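Local coordinates for protein BtGH115A (Bacteroides thetaiotaomicron, PDB 5BY3) that acts as a family GH115 4-O-methyl-alpha-glucuronidase, a glycoside hydrolase with specificity for decorated arabinogalactans, at residues A[66-71]-A[104-109]; A[290-295]-A[321-326]; A[337-342]-A[359-364]; A[499-504]-A[517-522]; A[578-583]-A[629-634]. All blocks are in the same frame, centred on the assembly; numbering follows the deposited sequence.

Interaction 1. Residues A[66-71]-A[104-109]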
# COMPACT_ATOMS: atom_id res chain seq x y z
N GLY A 66 -39.40 -9.98 4.52
CA GLY A 66 -38.66 -8.85 3.96
C GLY A 66 -38.76 -8.73 2.46
O GLY A 66 -39.07 -9.69 1.76
N ASN A 67 -38.52 -7.51 1.97
CA ASN A 67 -38.21 -7.29 0.55
C ASN A 67 -36.72 -7.47 0.18
O ASN A 67 -36.42 -7.70 -0.99
CB ASN A 67 -38.78 -5.95 0.06
CG ASN A 67 -40.08 -6.13 -0.70
OD1 ASN A 67 -40.08 -6.59 -1.85
ND2 ASN A 67 -41.19 -5.76 -0.07
N ILE A 68 -35.83 -7.37 1.17
CA ILE A 68 -34.43 -7.77 1.06
C ILE A 68 -34.26 -8.91 2.06
O ILE A 68 -34.44 -8.70 3.26
CB ILE A 68 -33.40 -6.65 1.45
CG1 ILE A 68 -33.51 -5.41 0.55
CG2 ILE A 68 -31.97 -7.20 1.46
CD1 ILE A 68 -32.73 -4.21 1.05
N ILE A 69 -33.89 -10.09 1.55
CA ILE A 69 -33.63 -11.28 2.37
C ILE A 69 -32.11 -11.52 2.41
O ILE A 69 -31.45 -11.48 1.36
CB ILE A 69 -34.31 -12.55 1.78
CG1 ILE A 69 -35.73 -12.28 1.18
CG2 ILE A 69 -34.26 -13.70 2.77
CD1 ILE A 69 -36.91 -12.24 2.14
N VAL A 70 -31.56 -11.79 3.60
CA VAL A 70 -30.12 -12.06 3.72
C VAL A 70 -29.80 -13.27 4.59
O VAL A 70 -30.39 -13.44 5.66
CB VAL A 70 -29.29 -10.82 4.19
CG1 VAL A 70 -29.84 -9.51 3.64
CG2 VAL A 70 -29.19 -10.73 5.70
N GLY A 71 -28.85 -14.08 4.13
CA GLY A 71 -28.34 -15.16 4.97
C GLY A 71 -27.20 -15.99 4.42
O GLY A 71 -26.90 -16.00 3.21
N GLY A 104 -39.63 -10.51 -6.79
CA GLY A 104 -39.03 -9.17 -6.86
C GLY A 104 -38.37 -8.72 -5.57
O GLY A 104 -38.36 -7.53 -5.22
N LYS A 105 -37.81 -9.69 -4.85
CA LYS A 105 -37.08 -9.46 -3.61
C LYS A 105 -35.59 -9.61 -3.88
O LYS A 105 -35.17 -10.38 -4.74
CB LYS A 105 -37.54 -10.46 -2.54
CG LYS A 105 -39.03 -10.39 -2.25
CD LYS A 105 -39.39 -11.30 -1.09
CE LYS A 105 -40.82 -11.10 -0.60
NZ LYS A 105 -41.83 -11.70 -1.52
N LEU A 106 -34.79 -8.83 -3.17
CA LEU A 106 -33.34 -8.89 -3.31
C LEU A 106 -32.83 -9.91 -2.33
O LEU A 106 -33.03 -9.77 -1.12
CB LEU A 106 -32.73 -7.52 -3.02
CG LEU A 106 -31.22 -7.41 -3.15
CD1 LEU A 106 -30.70 -7.87 -4.51
CD2 LEU A 106 -30.85 -5.96 -2.91
N VAL A 107 -32.17 -10.95 -2.85
CA VAL A 107 -31.63 -12.04 -2.03
C VAL A 107 -30.12 -11.90 -1.97
O VAL A 107 -29.47 -11.72 -3.02
CB VAL A 107 -32.04 -13.45 -2.56
CG1 VAL A 107 -31.58 -14.58 -1.62
CG2 VAL A 107 -33.54 -13.51 -2.82
N VAL A 108 -29.59 -11.95 -0.75
CA VAL A 108 -28.17 -11.91 -0.48
C VAL A 108 -27.82 -13.19 0.26
O VAL A 108 -28.15 -13.38 1.45
CB VAL A 108 -27.76 -10.68 0.40
CG1 VAL A 108 -26.26 -10.69 0.68
CG2 VAL A 108 -28.18 -9.35 -0.21
N ALA A 109 -27.09 -14.04 -0.46
CA ALA A 109 -26.73 -15.38 -0.02
C ALA A 109 -25.22 -15.52 0.09
O ALA A 109 -24.54 -15.57 -0.93
CB ALA A 109 -27.30 -16.41 -0.99

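Interaction 2. Residues A[290-295]-A[321-326]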
# COMPACT_ATOMS: atom_id res chain seq x y z
N TYR A 290 -1.98 -15.69 14.03
CA TYR A 290 -0.86 -15.79 14.99
C TYR A 290 0.42 -15.66 14.22
O TYR A 290 0.71 -16.52 13.35
CB TYR A 290 -0.92 -17.12 15.76
CG TYR A 290 -2.07 -17.16 16.72
CD1 TYR A 290 -1.93 -16.64 18.01
CD2 TYR A 290 -3.34 -17.64 16.34
CE1 TYR A 290 -2.97 -16.62 18.90
CE2 TYR A 290 -4.41 -17.63 17.25
CZ TYR A 290 -4.20 -17.11 18.51
OH TYR A 290 -5.21 -17.04 19.44
N THR A 291 1.15 -14.58 14.50
CA THR A 291 2.49 -14.44 13.94
C THR A 291 3.45 -15.35 14.73
O THR A 291 3.45 -15.32 15.95
CB THR A 291 2.97 -12.96 13.93
OG1 THR A 291 2.36 -12.26 12.84
CG2 THR A 291 4.46 -12.85 13.71
N LEU A 292 4.26 -16.15 14.03
CA LEU A 292 5.22 -17.01 14.70
C LEU A 292 6.61 -16.40 14.72
O LEU A 292 6.87 -15.44 13.99
CB LEU A 292 5.25 -18.40 14.07
CG LEU A 292 4.02 -19.29 14.26
CD1 LEU A 292 4.42 -20.73 13.94
CD2 LEU A 292 3.45 -19.19 15.67
N GLY A 293 7.49 -16.95 15.57
CA GLY A 293 8.89 -16.57 15.58
C GLY A 293 9.22 -15.56 16.65
O GLY A 293 8.47 -15.37 17.59
N MSE A 294 10.37 -14.90 16.47
CA MSE A 294 10.92 -13.94 17.44
C MSE A 294 11.94 -13.03 16.77
O MSE A 294 12.83 -13.49 16.04
CB MSE A 294 11.56 -14.65 18.64
CG MSE A 294 11.56 -13.69 19.83
SE MSE A 294 12.04 -14.67 21.47
CE MSE A 294 12.13 -13.26 22.84
N ARG A 295 11.79 -11.73 17.02
CA ARG A 295 12.80 -10.72 16.69
C ARG A 295 13.09 -9.93 17.97
O ARG A 295 13.01 -10.51 19.08
CB ARG A 295 12.32 -9.80 15.55
CG ARG A 295 12.20 -10.46 14.18
CD ARG A 295 11.61 -9.50 13.14
NE ARG A 295 12.62 -8.65 12.51
CZ ARG A 295 12.56 -7.32 12.41
NH1 ARG A 295 11.50 -6.63 12.86
NH2 ARG A 295 13.55 -6.68 11.83
N ASP A 321 7.29 -24.38 21.06
CA ASP A 321 6.55 -23.89 22.23
C ASP A 321 5.36 -23.03 21.86
O ASP A 321 4.33 -23.03 22.58
CB ASP A 321 7.41 -23.05 23.18
CG ASP A 321 8.72 -23.72 23.57
OD1 ASP A 321 9.16 -24.69 22.90
OD2 ASP A 321 9.32 -23.22 24.55
N GLN A 322 5.51 -22.25 20.79
CA GLN A 322 4.46 -21.35 20.33
C GLN A 322 3.26 -22.12 19.79
O GLN A 322 2.13 -21.86 20.19
CB GLN A 322 4.97 -20.36 19.29
CG GLN A 322 5.76 -19.21 19.90
CD GLN A 322 6.32 -18.28 18.84
OE1 GLN A 322 6.47 -18.63 17.66
NE2 GLN A 322 6.64 -17.06 19.26
N ARG A 323 3.51 -23.08 18.90
CA ARG A 323 2.49 -24.04 18.47
C ARG A 323 1.93 -24.88 19.66
O ARG A 323 0.74 -25.22 19.70
CB ARG A 323 3.02 -24.91 17.33
CG ARG A 323 3.17 -24.11 16.04
CD ARG A 323 4.14 -24.67 15.02
NE ARG A 323 3.63 -25.84 14.28
CZ ARG A 323 2.61 -25.86 13.42
NH1 ARG A 323 1.91 -24.77 13.14
NH2 ARG A 323 2.28 -27.00 12.83
N GLY A 324 2.80 -25.17 20.63
CA GLY A 324 2.41 -25.72 21.91
C GLY A 324 1.24 -25.02 22.57
O GLY A 324 0.27 -25.67 22.95
N LEU A 325 1.32 -23.70 22.71
CA LEU A 325 0.23 -22.94 23.39
C LEU A 325 -1.07 -22.97 22.59
O LEU A 325 -2.17 -22.94 23.15
CB LEU A 325 0.62 -21.48 23.59
CG LEU A 325 1.71 -21.15 24.58
CD1 LEU A 325 2.59 -19.97 24.10
CD2 LEU A 325 1.04 -20.89 25.91
N LEU A 326 -0.90 -22.99 21.27
CA LEU A 326 -1.99 -23.04 20.32
C LEU A 326 -2.72 -24.38 20.41
O LEU A 326 -3.97 -24.37 20.55
CB LEU A 326 -1.47 -22.73 18.91
CG LEU A 326 -0.90 -21.30 18.64
CD1 LEU A 326 -0.59 -21.13 17.17
CD2 LEU A 326 -1.82 -20.17 19.11

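Interaction 3. Residues A[337-342]-A[359-364]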
# COMPACT_ATOMS: atom_id res chain seq x y z
N VAL A 337 -5.35 -23.80 13.06
CA VAL A 337 -5.10 -22.45 13.62
C VAL A 337 -4.33 -21.67 12.56
O VAL A 337 -3.28 -22.14 12.11
CB VAL A 337 -4.24 -22.47 14.90
CG1 VAL A 337 -4.18 -21.09 15.52
CG2 VAL A 337 -4.79 -23.45 15.93
N PRO A 338 -4.85 -20.48 12.15
CA PRO A 338 -4.10 -19.75 11.11
C PRO A 338 -2.80 -19.07 11.64
O PRO A 338 -2.78 -18.41 12.69
CB PRO A 338 -5.13 -18.76 10.56
CG PRO A 338 -6.10 -18.57 11.66
CD PRO A 338 -6.13 -19.83 12.47
N GLN A 339 -1.73 -19.26 10.88
CA GLN A 339 -0.39 -18.96 11.36
C GLN A 339 0.46 -18.27 10.30
O GLN A 339 0.40 -18.62 9.12
CB GLN A 339 0.28 -20.26 11.84
CG GLN A 339 -0.17 -20.65 13.26
CD GLN A 339 0.18 -22.07 13.64
OE1 GLN A 339 1.31 -22.36 14.03
NE2 GLN A 339 -0.80 -22.96 13.54
N VAL A 340 1.27 -17.30 10.70
CA VAL A 340 2.12 -16.63 9.72
C VAL A 340 3.56 -16.54 10.24
O VAL A 340 3.80 -16.30 11.42
CB VAL A 340 1.53 -15.24 9.29
CG1 VAL A 340 1.50 -14.23 10.43
CG2 VAL A 340 2.26 -14.62 8.08
N PHE A 341 4.50 -16.73 9.33
CA PHE A 341 5.88 -16.45 9.61
C PHE A 341 6.34 -15.37 8.63
O PHE A 341 6.18 -15.53 7.40
CB PHE A 341 6.74 -17.73 9.50
CG PHE A 341 8.21 -17.49 9.70
CD1 PHE A 341 8.69 -16.95 10.91
CD2 PHE A 341 9.12 -17.76 8.67
CE1 PHE A 341 10.05 -16.70 11.11
CE2 PHE A 341 10.49 -17.53 8.87
CZ PHE A 341 10.94 -17.00 10.09
N ILE A 342 6.91 -14.29 9.19
CA ILE A 342 7.25 -13.09 8.40
C ILE A 342 8.75 -12.82 8.44
O ILE A 342 9.22 -12.20 9.39
CB ILE A 342 6.48 -11.82 8.86
CG1 ILE A 342 5.01 -12.16 9.08
CG2 ILE A 342 6.60 -10.68 7.82
CD1 ILE A 342 4.31 -11.19 9.96
N GLU A 359 4.69 -26.82 7.40
CA GLU A 359 4.06 -26.60 6.07
C GLU A 359 2.72 -25.83 6.07
O GLU A 359 2.37 -25.18 5.07
CB GLU A 359 3.89 -27.94 5.31
CG GLU A 359 5.16 -28.78 5.12
CD GLU A 359 5.93 -28.45 3.84
OE1 GLU A 359 5.38 -28.58 2.72
OE2 GLU A 359 7.11 -28.06 3.96
N ASP A 360 1.99 -25.91 7.18
CA ASP A 360 0.72 -25.21 7.32
C ASP A 360 0.90 -23.69 7.56
O ASP A 360 -0.01 -22.91 7.28
CB ASP A 360 -0.12 -25.84 8.44
CG ASP A 360 0.59 -25.83 9.80
OD1 ASP A 360 1.58 -26.58 9.96
OD2 ASP A 360 0.14 -25.08 10.71
N VAL A 361 2.08 -23.29 8.04
CA VAL A 361 2.37 -21.88 8.35
C VAL A 361 2.54 -21.05 7.07
O VAL A 361 3.36 -21.38 6.18
CB VAL A 361 3.55 -21.71 9.34
CG1 VAL A 361 3.79 -20.24 9.67
CG2 VAL A 361 3.30 -22.51 10.61
N THR A 362 1.71 -20.01 6.96
CA THR A 362 1.83 -19.07 5.82
C THR A 362 3.19 -18.40 5.86
O THR A 362 3.60 -17.90 6.92
CB THR A 362 0.73 -17.99 5.88
OG1 THR A 362 -0.53 -18.60 6.20
CG2 THR A 362 0.64 -17.22 4.55
N LEU A 363 3.90 -18.41 4.73
CA LEU A 363 5.19 -17.69 4.65
C LEU A 363 4.96 -16.26 4.10
O LEU A 363 4.47 -16.09 2.97
CB LEU A 363 6.19 -18.44 3.78
CG LEU A 363 6.68 -19.85 4.14
CD1 LEU A 363 7.62 -20.34 3.07
CD2 LEU A 363 7.38 -19.93 5.50
N MSE A 364 5.31 -15.24 4.87
CA MSE A 364 5.03 -13.88 4.41
C MSE A 364 6.23 -13.11 3.89
O MSE A 364 7.06 -12.60 4.64
CB MSE A 364 4.25 -13.06 5.42
CG MSE A 364 3.50 -11.97 4.66
SE MSE A 364 2.75 -10.78 6.02
CE MSE A 364 0.97 -11.37 5.52

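Interaction 4. Residues A[499-504]-A[517-522]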
# COMPACT_ATOMS: atom_id res chain seq x y z
N GLU A 499 9.36 14.18 0.25
CA GLU A 499 10.23 13.92 1.38
C GLU A 499 11.67 13.67 1.00
O GLU A 499 12.52 13.92 1.83
CB GLU A 499 9.70 12.73 2.19
CG GLU A 499 8.33 12.94 2.80
CD GLU A 499 7.21 12.42 1.92
OE1 GLU A 499 7.45 12.37 0.71
OE2 GLU A 499 6.08 12.06 2.43
N PHE A 500 11.97 13.22 -0.23
CA PHE A 500 13.36 13.07 -0.74
C PHE A 500 14.01 14.33 -1.39
O PHE A 500 15.17 14.27 -1.87
CB PHE A 500 13.53 11.88 -1.72
CG PHE A 500 12.85 10.59 -1.31
CD1 PHE A 500 12.49 10.32 0.02
CD2 PHE A 500 12.60 9.60 -2.29
CE1 PHE A 500 11.83 9.12 0.36
CE2 PHE A 500 11.99 8.38 -1.96
CZ PHE A 500 11.60 8.13 -0.63
N MSE A 501 13.31 15.46 -1.42
CA MSE A 501 13.76 16.64 -2.20
C MSE A 501 14.89 17.39 -1.57
O MSE A 501 15.47 18.26 -2.22
CB MSE A 501 12.63 17.65 -2.46
CG MSE A 501 11.63 17.08 -3.46
SE MSE A 501 12.46 16.80 -5.22
CE MSE A 501 13.13 18.61 -5.54
N GLY A 502 15.21 17.08 -0.31
CA GLY A 502 16.39 17.62 0.35
C GLY A 502 17.69 16.91 0.01
O GLY A 502 18.78 17.41 0.34
N ASN A 503 17.59 15.74 -0.65
CA ASN A 503 18.76 14.88 -0.90
C ASN A 503 19.51 14.59 0.43
O ASN A 503 20.73 14.71 0.51
CB ASN A 503 19.70 15.52 -1.97
CG ASN A 503 20.70 14.52 -2.59
OD1 ASN A 503 20.52 13.30 -2.52
ND2 ASN A 503 21.77 15.06 -3.20
N THR A 504 18.77 14.28 1.48
CA THR A 504 19.35 13.96 2.78
C THR A 504 19.16 12.46 3.03
O THR A 504 18.47 11.78 2.28
CB THR A 504 18.65 14.74 3.94
OG1 THR A 504 17.25 14.52 3.88
CG2 THR A 504 18.90 16.24 3.87
N LYS A 517 20.96 19.63 0.59
CA LYS A 517 21.99 19.81 -0.43
C LYS A 517 21.44 19.57 -1.84
O LYS A 517 20.43 18.88 -2.00
CB LYS A 517 23.19 18.90 -0.16
CG LYS A 517 22.85 17.41 -0.22
CD LYS A 517 23.46 16.63 0.94
CE LYS A 517 24.73 15.96 0.49
NZ LYS A 517 24.41 15.05 -0.65
N ASP A 518 22.12 20.14 -2.84
CA ASP A 518 21.75 20.01 -4.25
C ASP A 518 21.36 18.58 -4.67
O ASP A 518 22.03 17.60 -4.31
CB ASP A 518 22.91 20.46 -5.18
CG ASP A 518 23.35 21.92 -4.98
OD1 ASP A 518 22.73 22.68 -4.19
OD2 ASP A 518 24.34 22.29 -5.65
N LEU A 519 20.30 18.50 -5.44
CA LEU A 519 20.00 17.31 -6.21
C LEU A 519 20.88 17.44 -7.43
O LEU A 519 21.16 18.58 -7.84
CB LEU A 519 18.52 17.28 -6.56
CG LEU A 519 17.65 17.05 -5.32
CD1 LEU A 519 16.35 17.77 -5.47
CD2 LEU A 519 17.42 15.57 -5.06
N PRO A 520 21.36 16.31 -8.02
CA PRO A 520 22.28 16.46 -9.18
C PRO A 520 21.53 16.77 -10.49
O PRO A 520 21.56 15.97 -11.46
CB PRO A 520 23.03 15.11 -9.23
CG PRO A 520 22.13 14.12 -8.51
CD PRO A 520 21.19 14.89 -7.61
N TRP A 521 20.84 17.92 -10.51
CA TRP A 521 20.04 18.32 -11.68
C TRP A 521 20.48 19.70 -12.19
O TRP A 521 20.94 20.53 -11.41
CB TRP A 521 18.54 18.31 -11.36
CG TRP A 521 17.92 17.02 -10.82
CD1 TRP A 521 18.43 15.72 -10.90
CD2 TRP A 521 16.66 16.91 -10.15
NE1 TRP A 521 17.55 14.84 -10.30
CE2 TRP A 521 16.47 15.54 -9.82
CE3 TRP A 521 15.67 17.84 -9.78
CZ2 TRP A 521 15.34 15.10 -9.16
CZ3 TRP A 521 14.59 17.41 -9.12
CH2 TRP A 521 14.39 16.04 -8.83
N SER A 522 20.35 19.95 -13.49
CA SER A 522 20.70 21.24 -14.08
C SER A 522 19.65 22.30 -13.79
O SER A 522 18.52 21.97 -13.50
CB SER A 522 20.78 21.10 -15.58
OG SER A 522 19.46 20.87 -16.07
O HOH W 1 17.80 19.64 -1.66

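Interaction 5. Residues A[578-583]-A[629-634]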
# COMPACT_ATOMS: atom_id res chain seq x y z
N LEU A 578 18.40 26.97 -6.14
CA LEU A 578 18.70 28.11 -7.02
C LEU A 578 19.26 29.29 -6.23
O LEU A 578 20.19 29.92 -6.70
CB LEU A 578 17.48 28.54 -7.83
CG LEU A 578 16.88 27.54 -8.82
CD1 LEU A 578 15.54 28.08 -9.25
CD2 LEU A 578 17.79 27.24 -10.00
N ALA A 579 18.74 29.50 -5.01
CA ALA A 579 19.20 30.56 -4.11
C ALA A 579 20.63 30.42 -3.59
O ALA A 579 21.36 31.41 -3.57
CB ALA A 579 18.23 30.72 -2.94
N ARG A 580 21.02 29.22 -3.16
CA ARG A 580 22.41 28.87 -2.83
C ARG A 580 23.39 29.27 -3.92
O ARG A 580 24.51 29.65 -3.62
CB ARG A 580 22.58 27.35 -2.58
CG ARG A 580 22.10 26.85 -1.22
CD ARG A 580 22.59 25.44 -0.90
NE ARG A 580 22.01 24.40 -1.76
CZ ARG A 580 20.84 23.80 -1.55
NH1 ARG A 580 20.08 24.13 -0.50
NH2 ARG A 580 20.43 22.88 -2.40
N HIS A 581 22.98 29.11 -5.18
CA HIS A 581 23.83 29.46 -6.32
C HIS A 581 23.55 30.87 -6.89
O HIS A 581 23.95 31.17 -8.01
CB HIS A 581 23.73 28.40 -7.44
CG HIS A 581 24.28 27.07 -7.07
ND1 HIS A 581 23.53 26.10 -6.42
CD2 HIS A 581 25.51 26.53 -7.25
CE1 HIS A 581 24.27 25.03 -6.22
NE2 HIS A 581 25.48 25.26 -6.72
N ASP A 582 22.88 31.74 -6.11
CA ASP A 582 22.76 33.17 -6.42
C ASP A 582 21.96 33.37 -7.72
O ASP A 582 22.27 34.23 -8.55
CB ASP A 582 24.18 33.80 -6.51
CG ASP A 582 24.25 35.24 -6.02
OD1 ASP A 582 24.04 35.47 -4.80
OD2 ASP A 582 24.56 36.13 -6.85
N LYS A 583 20.93 32.53 -7.88
CA LYS A 583 20.09 32.52 -9.08
C LYS A 583 18.60 32.75 -8.77
O LYS A 583 17.75 32.67 -9.68
CB LYS A 583 20.26 31.21 -9.84
CG LYS A 583 21.70 30.91 -10.17
CD LYS A 583 21.87 30.16 -11.45
CE LYS A 583 23.08 30.76 -12.16
NZ LYS A 583 23.88 29.70 -12.82
N GLU A 629 17.99 26.20 5.81
CA GLU A 629 19.20 26.94 6.20
C GLU A 629 19.83 27.68 5.00
O GLU A 629 20.25 27.08 4.01
CB GLU A 629 20.21 25.97 6.85
CG GLU A 629 21.32 26.61 7.68
CD GLU A 629 22.43 25.63 8.07
OE1 GLU A 629 22.55 24.54 7.44
OE2 GLU A 629 23.19 25.95 9.02
N ARG A 630 19.89 29.01 5.11
CA ARG A 630 20.53 29.87 4.12
C ARG A 630 22.07 29.82 4.19
O ARG A 630 22.67 30.01 5.26
CB ARG A 630 20.03 31.30 4.30
CG ARG A 630 18.51 31.44 4.25
CD ARG A 630 18.14 32.88 3.99
NE ARG A 630 16.71 33.11 4.08
CZ ARG A 630 16.11 34.27 3.80
NH1 ARG A 630 16.82 35.34 3.39
NH2 ARG A 630 14.79 34.36 3.92
N LYS A 631 22.69 29.55 3.05
CA LYS A 631 24.14 29.40 2.93
C LYS A 631 24.45 29.45 1.45
O LYS A 631 23.59 29.13 0.65
CB LYS A 631 24.64 28.11 3.65
CG LYS A 631 25.38 27.03 2.86
CD LYS A 631 24.53 25.77 2.74
CE LYS A 631 25.36 24.54 2.39
NZ LYS A 631 24.76 23.32 2.99
N ALA A 632 25.65 29.89 1.10
CA ALA A 632 26.05 30.02 -0.30
C ALA A 632 26.76 28.75 -0.73
O ALA A 632 27.58 28.21 0.00
CB ALA A 632 26.93 31.25 -0.53
N ALA A 633 26.42 28.29 -1.93
CA ALA A 633 27.01 27.11 -2.52
C ALA A 633 28.50 27.33 -2.69
O ALA A 633 28.95 28.48 -2.91
CB ALA A 633 26.36 26.83 -3.87
N THR A 634 29.27 26.24 -2.57
CA THR A 634 30.70 26.26 -2.93
C THR A 634 30.83 25.84 -4.39
O THR A 634 31.25 26.64 -5.24
CB THR A 634 31.57 25.36 -2.03
OG1 THR A 634 31.03 25.32 -0.70
CG2 THR A 634 33.02 25.88 -1.97
O HOH W 2 20.62 25.25 1.89

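Interaction 1. Residues A[66-71]-A[104-109]
Two neighbouring parallel strands of the mixed six-stranded sheet near the N terminus set I68-G71 against L106-A109; the axes of the two short strand segments approach to 4.7 Å and diverge by 8°. Four backbone hydrogen bonds alternate between them. L106 N donates to N67 O and V108 N to I69 O, while in the return direction I69 N reaches L106 O at 2.8 Å and G71 N reaches V108 O at 2.9 Å. I69 thus spends both its N and its O on this neighbour, whereas I68 bonds A29 and A31, and V70 bonds A31, on the strand at the other flank. Alpha carbons fill the intervals, as where V70 CA approaches V108 O at 3.3 Å.

Side chains alternate by face, and both faces of this alpha/beta layer carry helices. I68, V70, L106 and V108 share one face, which packs on I120 and I123 of helix 113-126; I69, V107 and A109 occupy the other, against L78 and I79 of helix 77-81. On the first face V70 and V108 lie side by side, pointing the same way. With V108 CG1 anti to the backbone N (chi1 179°), the other methyl, CG2, sits beside that N and comes within 4.2 Å of V70 CG1, which also meets V108 CB at 4.0 Å.

At the start of the pair the aliphatic chain of K105 crosses the N67 side chain at about a right angle. K105 CE passes 3.3 Å from G66 O, and K105 CD touches I69 CD1 at 4.2 Å.

Interaction 2. Residues A[290-295]-A[321-326]
Q322 reaches from helix 308-329 to the backbone of G293, in the segment that continues from strand 290-291, inside a beta-alpha-beta crossover of the TIM-barrel region: this strand, the helix, then the adjacent parallel strand 339-341. Its CB meets L292 CD2 at 4.1 Å. CG lies beside the backbone N and the chain beyond it is extended (chi2 177°), which carries CD out toward G293. At the tip the amide grips one residue twice. OE1 accepts G293 N at 2.9 Å, the donor lying in the amide carbonyl plane on a lone pair; NE2 donates to G293 O at 3.0 Å, with the donor tilted 24° from the plane of that carbonyl. Two bonds of opposite polarity fix which end of the amide is oxygen and hold its rotation.

Beside this clasp, L292 CD1 packs on R323 CD at 4.1 Å, their side chains crossing at about a right angle. The R323 guanidinium itself is engaged by Q339 OE1 and D360 OD1. One helical turn beyond Q322, L326 slides past Y290 in the opposite direction, and its CD2 methyl makes a CH-pi contact over the ring face, 3.6 Å from the Y290 centroid and 9° off the ring normal.

Interaction 3. Residues A[337-342]-A[359-364]
The F341 ring meets L363 at its edge: L363 CD2 lies near the ring plane, 4.2 Å from F341 CD2. The other flat groups, the Q339 amide and the D360 carboxylate, stand with planes 71° apart, and Q339 NE2 is 3.7 Å from D360 OD2. That NE2 instead donates to V337 O at 3.0 Å; V337 O lies close to the amide plane, but the donor stands 40° above the V337 carbonyl plane.

Behind these groups runs a parallel strand pair, 339-341 with 362-364, joined as a beta-alpha-beta unit through helix 347-352 in the eight-stranded parallel sheet, whose strand order fits a TIM barrel. T362 N donates to Q339 O, F341 N to T362 O at 2.8 Å, and M364 N to F341 O at 2.7 Å. The bond from F341 N to T362 O is nearly straight, with an N-H...O angle of 171°.

V340, T362 and M364 share the face that packs on M429 of strand 429-433. There V340 CG2 meets CB of M364, a selenomethionine, at 3.7 Å, while M364 SE lies 4.0 Å from I342 CG1. On the other face V361 CG1, anti to the backbone N, tucks against F341 CB at 3.9 Å.

The polar end of the contact is organised by R323 of helix 308-329, which bonds Q339 OE1 and forms a salt bridge with D360 OD1. With OE1 given to the guanidinium and NE2 to V337 O, the flip state of the Q339 amide is fixed, and the positive charge probably stabilises the ionised D360 beside it.

Interaction 4. Residues A[499-504]-A[517-522]
F500 to N503 form a type I beta turn, closed by N503 N bonding F500 O, and its end meets the other segment where K517 N donates to G502 O at 3.1 Å. One residue back, a water donates to both M501 O and K517 O, 2.8 Å from each, and extends the backbone link.

N503 points its side chain across the contact. CG is anti to the backbone N (chi1 -163°), and from there ND2 donates to D518 O at 2.8 Å, tilted 27° from that carbonyl plane. K517, bent at chi2, chi3 and chi4, crosses the N503 side chain obliquely, its CD 3.4 Å from N503 O.

Both segments belong to the long connection between helices 476-495 and 523-543: the first follows the earlier helix, and the second ends at S522, the N-cap of the later one. Between them lies a small apolar cluster. M501, a selenomethionine, is bent at chi2 and chi3 and crosses L519 at about a right angle, its CE packing on L519 CD1. The same CE reaches W521 CZ3 at 4.0 Å, and M501 SE stands 5.2 Å from the centroid of the six-membered ring, 63° off its normal, an oblique Met-aromatic contact. L519 CB lies over one face of the W521 ring, while M501 also packs on L573 and L574 of helix 552-580. A bound sulfate, probably from the crystallisation liquor, lies about 4 Å from the W521 side chain.

Interaction 5. Residues A[578-583]-A[629-634]
A633 is fastened to the end of helix 552-580 by backbone and methyl together. Its N donates to R580 O at 2.9 Å, with an N-H...O angle of 173°, although the donor stands 39° above the carbonyl plane. The adjoining CB makes a CH-pi contact over one face of the H581 ring, 3.5 Å from the centroid and 15° off the normal; its nearest ring atom is H581 NE2, at 3.4 Å.

R580 adds an aliphatic side to the contact. Its CG packs against K631 O at 3.3 Å, and its CD meets K631 CD at 4.1 Å where the two side chains cross. Farther out, a water accepts from R580 NH1 at 2.7 Å and donates to E629 O at 2.8 Å, bridging the start of segment 629-634 to the same arginine.

The second shell sets these groups in place. H581 ND1 is hydrogen-bonded to Q577 O, one turn back in the helix, which fixes how the imidazole presents its face to A633. R580 NH2 is held in a salt bridge by D518. The like charge of K631 lies 5.6 Å away, measured from R580 NE to K631 NZ, and the negative D518 would be expected to ease any repulsion.

The helix ends in a Schellman motif, with K583 N bonding L578 O, D582 N bonding A579 O, and D582 as the C-prime residue with positive phi. Segment 629-634, in the connection between helix 587-603 and strand 646-647, runs past this helix end, and R630 also ties it to D590 of helix 587-603 through a salt bridge.

In the fold
From the N terminus, the five contacts close in series, none nesting within or crossing another. Interaction 1 closes first, joining strands across a 32-residue excursion in the N-terminal sheet; its centre is 37 Å or more from all the others. Interactions 2 and 3 follow as consecutive steps around the TIM-barrel sheet, their centres 10 Å apart: interaction 2 closes over 25 residues and interaction 3 over 16, the latter holding helix 347-352, and R323 links the two. Interaction 4 closes a short loop between helices 476-495 and 523-543. Interaction 5 spans 45 residues to hold a later loop on helix 552-580, and touches interaction 4 through the D518-R580 salt bridge, their centres 13 Å apart.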